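Local coordinates for protein acyl-homoserine-lactone synthase (Mesorhizobium sp. ORS 3359, PDB 6WNS) that catalyses the CoA-dependent synthesis of an acyl-homoserine lactone, the class of autoinducer that bacteria use as quorum-sensing signals, at residues R3-V7 / A198-D202; P120-L126 / A192-S196; R154-W158 / A185-T189. One frame throughout, in Å; residues are numbered along the deposited sequence.

Contact 1 of 3, residues R3-V7 / A198-D202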
loop_
_atom_site.group_PDB
_atom_site.type_symbol
_atom_site.label_atom_id
_atom_site.label_comp_id
_atom_site.label_asym_id
_atom_site.label_seq_id
_atom_site.Cartn_x
_atom_site.Cartn_y
_atom_site.Cartn_z
ATOM N N ARG A 3 -2.751 -13.786 -7.643
ATOM C CA ARG A 3 -2.761 -12.709 -8.660
ATOM C C ARG A 3 -3.188 -11.375 -8.034
ATOM O O ARG A 3 -3.982 -11.374 -7.054
ATOM C CB ARG A 3 -3.714 -13.048 -9.809
ATOM C CG ARG A 3 -3.322 -14.262 -10.628
ATOM C CD ARG A 3 -2.095 -13.987 -11.491
ATOM N NE ARG A 3 -1.754 -15.165 -12.266
ATOM C CZ ARG A 3 -0.965 -16.177 -11.863
ATOM N NH1 ARG A 3 -0.386 -16.177 -10.670
ATOM N NH2 ARG A 3 -0.731 -17.193 -12.680
ATOM N N ILE A 4 -2.694 -10.270 -8.595
ATOM C CA ILE A 4 -2.937 -8.903 -8.059
ATOM C C ILE A 4 -4.127 -8.319 -8.821
ATOM O O ILE A 4 -4.101 -8.300 -10.081
ATOM C CB ILE A 4 -1.652 -8.069 -8.175
ATOM C CG1 ILE A 4 -0.515 -8.706 -7.366
ATOM C CG2 ILE A 4 -1.899 -6.634 -7.755
ATOM C CD1 ILE A 4 -0.662 -8.578 -5.877
ATOM N N HIS A 5 -5.173 -7.967 -8.104
ATOM C CA HIS A 5 -6.402 -7.362 -8.656
ATOM C C HIS A 5 -6.554 -5.901 -8.223
ATOM O O HIS A 5 -6.311 -5.562 -7.032
ATOM C CB HIS A 5 -7.639 -8.077 -8.146
ATOM C CG HIS A 5 -7.738 -9.477 -8.586
ATOM N ND1 HIS A 5 -8.841 -9.940 -9.265
ATOM C CD2 HIS A 5 -6.892 -10.520 -8.443
ATOM C CE1 HIS A 5 -8.652 -11.199 -9.589
ATOM N NE2 HIS A 5 -7.481 -11.578 -9.062
ATOM N N LEU A 6 -6.926 -5.079 -9.186
ATOM C CA LEU A 6 -7.045 -3.622 -9.011
ATOM C C LEU A 6 -8.523 -3.320 -8.836
ATOM O O LEU A 6 -9.286 -3.475 -9.826
ATOM C CB LEU A 6 -6.511 -2.892 -10.234
ATOM C CG LEU A 6 -6.840 -1.412 -10.215
ATOM C CD1 LEU A 6 -6.264 -0.751 -8.943
ATOM C CD2 LEU A 6 -6.338 -0.775 -11.481
ATOM N N VAL A 7 -8.903 -2.945 -7.619
ATOM C CA VAL A 7 -10.319 -2.568 -7.323
ATOM C C VAL A 7 -10.423 -1.065 -7.195
ATOM O O VAL A 7 -9.653 -0.438 -6.411
ATOM C CB VAL A 7 -10.858 -3.279 -6.081
ATOM C CG1 VAL A 7 -12.337 -3.098 -6.002
ATOM C CG2 VAL A 7 -10.523 -4.776 -6.158
ATOM N N ALA A 198 2.205 -14.598 -14.808
ATOM C CA ALA A 198 1.485 -13.303 -14.726
ATOM C C ALA A 198 1.237 -12.986 -13.254
ATOM O O ALA A 198 1.029 -13.951 -12.484
ATOM C CB ALA A 198 0.195 -13.383 -15.493
ATOM N N ILE A 199 1.251 -11.700 -12.863
ATOM C CA ILE A 199 0.941 -11.303 -11.463
ATOM C C ILE A 199 -0.391 -10.540 -11.504
ATOM O O ILE A 199 -1.314 -10.951 -10.788
ATOM C CB ILE A 199 2.045 -10.475 -10.773
ATOM C CG1 ILE A 199 3.420 -11.116 -10.771
ATOM C CG2 ILE A 199 1.666 -10.203 -9.336
ATOM C CD1 ILE A 199 4.411 -10.331 -9.924
ATOM N N LEU A 200 -0.515 -9.502 -12.338
ATOM C CA LEU A 200 -1.767 -8.688 -12.459
ATOM C C LEU A 200 -2.843 -9.475 -13.203
ATOM O O LEU A 200 -2.521 -9.987 -14.279
ATOM C CB LEU A 200 -1.493 -7.406 -13.246
ATOM C CG LEU A 200 -0.288 -6.578 -12.805
ATOM C CD1 LEU A 200 -0.140 -5.355 -13.700
ATOM C CD2 LEU A 200 -0.431 -6.170 -11.344
ATOM N N ALA A 201 -4.079 -9.484 -12.697
ATOM C CA ALA A 201 -5.318 -9.790 -13.461
ATOM C C ALA A 201 -5.792 -8.515 -14.194
ATOM O O ALA A 201 -6.639 -7.754 -13.657
ATOM C CB ALA A 201 -6.361 -10.347 -12.524
ATOM N N ASP A 202 -5.232 -8.310 -15.389
ATOM C CA ASP A 202 -5.395 -7.175 -16.348
ATOM C C ASP A 202 -6.729 -7.210 -17.121
ATOM O O ASP A 202 -7.415 -6.167 -17.206
ATOM C CB ASP A 202 -4.335 -7.303 -17.452
ATOM C CG ASP A 202 -2.976 -6.673 -17.206
ATOM O OD1 ASP A 202 -1.988 -7.267 -17.644
ATOM O OD2 ASP A 202 -2.933 -5.570 -16.624
HETATM O O HOH W 1 -8.203 -6.488 -11.183
#
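A chain terminus can be added to a sheet by very few backbone bonds, and residues 198-202 do so beside residues 3-7. Two hydrogen bonds flank Ile4: its N donates to Ile199 O (2.7 Å), and its O accepts from Ala201 N (2.9 Å). With Leu200 opposite Ile4 and both segments running the same way, this is one isolated parallel bridge; a C-H···O contact, Leu200 CA to Ile4 O at 3.4 Å, lies within it. Two residues on from Ile4, a water takes over, accepting from Leu6 N (2.8 Å) and donating to Ala201 O (3.2 Å). Strand 4-7 is an outermost strand of the mixed sheet of an acetyltransferase-like fold. Its other edge pairs with strand 56-60, so the C-terminal tail docks on the remaining edge. Apolar contacts fill in between: Ile4 CG1 meets Ile199 CG2 at 3.3 Å, and Ile4 CB meets Leu200 CD2 at 3.9 Å. Ala201 CB sits over the face of the His5 ring, 3.9 Å from its centroid, a CH-pi contact, while His5 ND1 is hydrogen-bonded to Tyr15. At the exposed end Ala198 O lies 3.0 Å from Arg3 NE, over the guanidinium face, where the angle is too poor for a hydrogen bond.

Contact 2 of 3, residues P120-L126 / A192-S196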
loop_
_atom_site.group_PDB
_atom_site.type_symbol
_atom_site.label_atom_id
_atom_site.label_comp_id
_atom_site.label_asym_id
_atom_site.label_seq_id
_atom_site.Cartn_x
_atom_site.Cartn_y
_atom_site.Cartn_z
ATOM N N PRO A 120 5.988 -16.165 -1.016
ATOM C CA PRO A 120 6.356 -14.869 -1.545
ATOM C C PRO A 120 5.150 -13.914 -1.573
ATOM O O PRO A 120 5.292 -12.946 -2.263
ATOM C CB PRO A 120 6.912 -15.207 -2.940
ATOM C CG PRO A 120 6.315 -16.561 -3.324
ATOM C CD PRO A 120 5.807 -17.198 -2.047
ATOM N N VAL A 121 4.041 -14.159 -0.839
ATOM C CA VAL A 121 2.826 -13.294 -0.942
ATOM C C VAL A 121 3.289 -11.846 -0.861
ATOM O O VAL A 121 2.781 -11.013 -1.590
ATOM C CB VAL A 121 1.774 -13.551 0.151
ATOM C CG1 VAL A 121 0.739 -12.444 0.156
ATOM C CG2 VAL A 121 1.112 -14.926 0.072
ATOM N N ALA A 122 4.212 -11.556 0.047
ATOM C CA ALA A 122 4.725 -10.187 0.218
ATOM C C ALA A 122 5.260 -9.752 -1.147
ATOM O O ALA A 122 4.871 -8.703 -1.632
ATOM C CB ALA A 122 5.760 -10.102 1.306
ATOM N N GLY A 123 6.150 -10.558 -1.725
ATOM C CA GLY A 123 6.701 -10.322 -3.082
ATOM C C GLY A 123 5.600 -9.902 -4.095
ATOM O O GLY A 123 5.713 -8.767 -4.762
ATOM N N PHE A 124 4.579 -10.821 -4.164
ATOM C CA PHE A 124 3.402 -10.723 -5.089
ATOM C C PHE A 124 2.727 -9.367 -4.886
ATOM O O PHE A 124 2.354 -8.722 -5.886
ATOM C CB PHE A 124 2.354 -11.816 -4.850
ATOM C CG PHE A 124 2.565 -13.079 -5.638
ATOM C CD1 PHE A 124 1.855 -13.299 -6.811
ATOM C CD2 PHE A 124 3.429 -14.061 -5.181
ATOM C CE1 PHE A 124 2.038 -14.466 -7.529
ATOM C CE2 PHE A 124 3.616 -15.222 -5.911
ATOM C CZ PHE A 124 2.923 -15.419 -7.085
ATOM N N VAL A 125 2.566 -8.947 -3.617
ATOM C CA VAL A 125 1.947 -7.631 -3.262
ATOM C C VAL A 125 2.881 -6.477 -3.645
ATOM O O VAL A 125 2.409 -5.513 -4.232
ATOM C CB VAL A 125 1.620 -7.545 -1.757
ATOM C CG1 VAL A 125 1.040 -6.180 -1.422
ATOM C CG2 VAL A 125 0.703 -8.670 -1.305
ATOM N N LEU A 126 4.152 -6.533 -3.248
ATOM C CA LEU A 126 5.083 -5.411 -3.529
ATOM C C LEU A 126 5.272 -5.280 -5.068
ATOM O O LEU A 126 5.000 -4.230 -5.647
ATOM C CB LEU A 126 6.387 -5.712 -2.788
ATOM C CG LEU A 126 6.373 -5.537 -1.266
ATOM C CD1 LEU A 126 7.638 -6.097 -0.655
ATOM C CD2 LEU A 126 6.271 -4.058 -0.905
ATOM N N ALA A 192 14.203 -11.113 -6.502
ATOM C CA ALA A 192 14.428 -11.298 -5.053
ATOM C C ALA A 192 13.493 -12.418 -4.564
ATOM O O ALA A 192 13.979 -13.322 -3.731
ATOM C CB ALA A 192 14.225 -9.997 -4.340
ATOM N N TYR A 193 12.240 -12.428 -5.109
ATOM C CA TYR A 193 11.219 -13.440 -4.732
ATOM C C TYR A 193 11.092 -14.554 -5.764
ATOM O O TYR A 193 10.172 -15.402 -5.575
ATOM C CB TYR A 193 9.851 -12.786 -4.576
ATOM C CG TYR A 193 9.773 -11.933 -3.352
ATOM C CD1 TYR A 193 9.292 -12.449 -2.163
ATOM C CD2 TYR A 193 10.229 -10.629 -3.371
ATOM C CE1 TYR A 193 9.205 -11.662 -1.024
ATOM C CE2 TYR A 193 10.152 -9.829 -2.243
ATOM C CZ TYR A 193 9.649 -10.352 -1.066
ATOM O OH TYR A 193 9.565 -9.544 0.022
ATOM N N GLY A 194 11.925 -14.510 -6.819
ATOM C CA GLY A 194 11.952 -15.516 -7.902
ATOM C C GLY A 194 10.566 -16.060 -8.206
ATOM O O GLY A 194 10.331 -17.241 -7.921
ATOM N N ILE A 195 9.637 -15.241 -8.709
ATOM C CA ILE A 195 8.403 -15.812 -9.323
ATOM C C ILE A 195 8.266 -15.276 -10.749
ATOM O O ILE A 195 8.923 -14.249 -11.109
ATOM C CB ILE A 195 7.143 -15.629 -8.464
ATOM C CG1 ILE A 195 6.876 -14.155 -8.147
ATOM C CG2 ILE A 195 7.215 -16.500 -7.206
ATOM C CD1 ILE A 195 6.218 -13.426 -9.283
ATOM N N SER A 196 7.475 -16.006 -11.531
ATOM C CA SER A 196 7.546 -16.030 -13.007
ATOM C C SER A 196 6.205 -15.632 -13.619
ATOM O O SER A 196 6.217 -14.671 -14.375
ATOM C CB SER A 196 7.946 -17.380 -13.500
ATOM O OG SER A 196 8.765 -18.032 -12.552
#
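Where a helix is to be approached very closely, a glycine on the facing side lets an aromatic ring settle onto the backbone itself, as the first turns of helix 121-135 illustrate. Pro120, at the N-cap position, opens the segment with its ring directed at the incoming loop: its CB touches Tyr193 CD1 at 3.7 Å and its CG touches Ile195 CG2 at 4.0 Å, so it bridges the two side chains that the loop contributes. Ala122 adds a looser contact, its CB 4.1 Å from Tyr193 OH. At Gly123 the approach is tightest. Its CA stands 3.2 Å from the centroid of the Tyr193 ring, almost exactly on the ring normal, a CH-pi contact, and its N is 3.3 Å from Tyr193 CE1. A CB here would fall 2.4 Å from Tyr193 CG, a clash, so the absence of a side chain is what allows this fit. The CA-CB bond of Phe124 runs sideways, but its ring reaches Ile195, with CE2 4.0 Å from Ile195 CG2 and Ile195 CD1 over one ring face. A turn beyond Ala122, Leu126 CD1 reaches Tyr193 OH at 4.0 Å, and the leucine also packs on Trp103 and Phe106 of strand 100-108. Opposite this helix, Gly194, with positive phi, terminates helix 183-192 in a Schellman motif, and Tyr193 and Ile195 on either side of it both point at helix 121-135. Helix 121-135, following the central strand 100-108, probably corresponds to the helix whose N-terminal end, in acetyltransferases of the GNAT fold, usually faces the pyrophosphate of the acyl-CoA.

Contact 3 of 3, residues R154-W158 / A185-T189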
loop_
_atom_site.group_PDB
_atom_site.type_symbol
_atom_site.label_atom_id
_atom_site.label_comp_id
_atom_site.label_asym_id
_atom_site.label_seq_id
_atom_site.Cartn_x
_atom_site.Cartn_y
_atom_site.Cartn_z
ATOM N N ARG A 154 15.359 -0.747 -0.621
ATOM C CA ARG A 154 16.625 -0.489 -1.373
ATOM C C ARG A 154 17.415 -1.790 -1.561
ATOM O O ARG A 154 18.318 -1.721 -2.337
ATOM C CB ARG A 154 17.471 0.647 -0.773
ATOM C CG ARG A 154 16.957 2.027 -1.194
ATOM C CD ARG A 154 17.919 3.195 -1.095
ATOM N NE ARG A 154 17.863 3.791 0.211
ATOM C CZ ARG A 154 17.481 5.020 0.530
ATOM N NH1 ARG A 154 17.095 5.893 -0.367
ATOM N NH2 ARG A 154 17.441 5.348 1.814
ATOM N N ALA A 155 17.034 -2.939 -0.978
ATOM C CA ALA A 155 17.632 -4.288 -1.208
ATOM C C ALA A 155 16.918 -5.022 -2.357
ATOM O O ALA A 155 17.556 -5.914 -2.970
ATOM C CB ALA A 155 17.600 -5.140 0.050
ATOM N N LEU A 156 15.642 -4.691 -2.609
ATOM C CA LEU A 156 14.781 -5.299 -3.674
ATOM C C LEU A 156 14.976 -4.602 -5.058
ATOM O O LEU A 156 14.335 -5.074 -6.063
ATOM C CB LEU A 156 13.314 -5.228 -3.232
ATOM C CG LEU A 156 12.776 -6.427 -2.446
ATOM C CD1 LEU A 156 13.579 -6.660 -1.186
ATOM C CD2 LEU A 156 11.302 -6.197 -2.088
ATOM N N GLY A 157 15.686 -3.454 -5.106
ATOM C CA GLY A 157 15.981 -2.676 -6.328
ATOM C C GLY A 157 15.370 -1.280 -6.317
ATOM O O GLY A 157 15.562 -0.557 -7.299
ATOM N N TRP A 158 14.701 -0.859 -5.245
ATOM C CA TRP A 158 13.878 0.382 -5.312
ATOM C C TRP A 158 14.775 1.612 -5.116
ATOM O O TRP A 158 15.719 1.592 -4.189
ATOM C CB TRP A 158 12.730 0.371 -4.303
ATOM C CG TRP A 158 11.755 -0.740 -4.495
ATOM C CD1 TRP A 158 11.976 -1.966 -5.046
ATOM C CD2 TRP A 158 10.408 -0.750 -3.998
ATOM N NE1 TRP A 158 10.842 -2.723 -4.956
ATOM C CE2 TRP A 158 9.853 -1.995 -4.344
ATOM C CE3 TRP A 158 9.600 0.198 -3.372
ATOM C CZ2 TRP A 158 8.531 -2.321 -4.056
ATOM C CZ3 TRP A 158 8.302 -0.136 -3.043
ATOM C CH2 TRP A 158 7.772 -1.377 -3.404
ATOM N N ALA A 185 13.114 -1.617 -10.785
ATOM C CA ALA A 185 12.579 -1.882 -9.432
ATOM C C ALA A 185 11.749 -3.178 -9.571
ATOM O O ALA A 185 12.060 -4.276 -8.854
ATOM C CB ALA A 185 11.826 -0.658 -8.947
ATOM N N ILE A 186 10.869 -3.182 -10.603
ATOM C CA ILE A 186 9.958 -4.333 -10.846
ATOM C C ILE A 186 10.772 -5.620 -11.029
ATOM O O ILE A 186 10.458 -6.632 -10.358
ATOM C CB ILE A 186 9.017 -4.026 -12.019
ATOM C CG1 ILE A 186 7.980 -2.972 -11.602
ATOM C CG2 ILE A 186 8.340 -5.300 -12.490
ATOM C CD1 ILE A 186 7.683 -1.938 -12.683
ATOM N N GLU A 187 11.778 -5.590 -11.903
ATOM C CA GLU A 187 12.529 -6.803 -12.297
ATOM C C GLU A 187 13.222 -7.441 -11.078
ATOM O O GLU A 187 13.051 -8.721 -10.841
ATOM C CB GLU A 187 13.566 -6.460 -13.373
ATOM C CG GLU A 187 13.134 -6.943 -14.725
ATOM C CD GLU A 187 12.566 -8.338 -14.623
ATOM O OE1 GLU A 187 11.239 -8.438 -14.851
ATOM O OE2 GLU A 187 13.442 -9.305 -14.251
ATOM N N GLN A 188 13.988 -6.609 -10.356
ATOM C CA GLN A 188 14.846 -7.039 -9.216
ATOM C C GLN A 188 13.914 -7.649 -8.140
ATOM O O GLN A 188 14.288 -8.662 -7.486
ATOM C CB GLN A 188 15.662 -5.837 -8.705
ATOM C CG GLN A 188 17.185 -5.999 -8.772
ATOM C CD GLN A 188 17.728 -7.243 -8.108
ATOM O OE1 GLN A 188 17.901 -8.334 -8.831
ATOM N NE2 GLN A 188 18.113 -7.079 -6.771
ATOM N N THR A 189 12.704 -7.123 -8.027
ATOM C CA THR A 189 11.735 -7.540 -6.967
ATOM C C THR A 189 11.334 -9.007 -7.237
ATOM O O THR A 189 11.553 -9.928 -6.315
ATOM C CB THR A 189 10.513 -6.611 -6.890
ATOM O OG1 THR A 189 10.901 -5.240 -6.456
ATOM C CG2 THR A 189 9.462 -7.145 -5.923
#
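A glycine in a turn lets a helix pack directly against the turn's backbone, as residues 154-158 and 185-189 demonstrate. Ala185 lies nearest Gly157, CA to CA 4.7 Å, and its CB rests 4.1 Å from Trp158 CD1 in an apolar contact. Ile186 points away from this turn, and its side chain packs on Leu130 and Gln134 of helix 121-135, so successive residues of one helix serve two different neighbours. Gln188, a turn further along, points at the turn: its CB packs 3.1 Å from Leu156 O and 4.0 Å from Gly157 CA. Gly157 is the first residue to leave helical geometry after helix 149-155, and its positive phi of 117° swings the chain towards strand 160-162, an outermost strand of the acetyltransferase-like sheet. A side chain there would clash with Gln188 CB, at 2.7 Å from it, and would also be jammed against the carbonyl oxygen of Leu156; both the turn and the packing thus depend on the bare CA. This joins the chain leading into that edge strand to the last helix of the chain. Thr189 provides the polar link between the segments. Its OG1 donates to Ala185 O one turn back (2.8 Å), which satisfies the hydroxyl inside its own helix and leaves the oxygen to accept from Trp158 NE1 at 2.9 Å, near the plane of the indole. Leu156 O approaches Thr189 N at 3.3 Å with a poor angle, the amide being bonded instead to Ala185 O at 3.0 Å, while Leu156 CB lies 4.0 Å from Thr189 OG1.

Sequence separation shrinks from contact to contact: contact 1 spans nearly the whole chain, contact 2 falls within its span, and contact 3 within that of contact 2. Helix 121-135 is the shared neighbour. Ile4 and Ile199 of contact 1 reach Phe124, with Ile4 CD1 3.0 Å from Phe124 O, while Tyr193 and Leu126 of contact 2 pack on Leu156 of contact 3. Centres of contacts 1 and 2 lie about 13 Å apart, those of 2 and 3 about 11 Å, and those of 1 and 3 about 19 Å, without touching. The C-terminal region thus passes from helix 183-192 across helix 121-135 to strand 4-7, at the far sheet edge from strand 160-162.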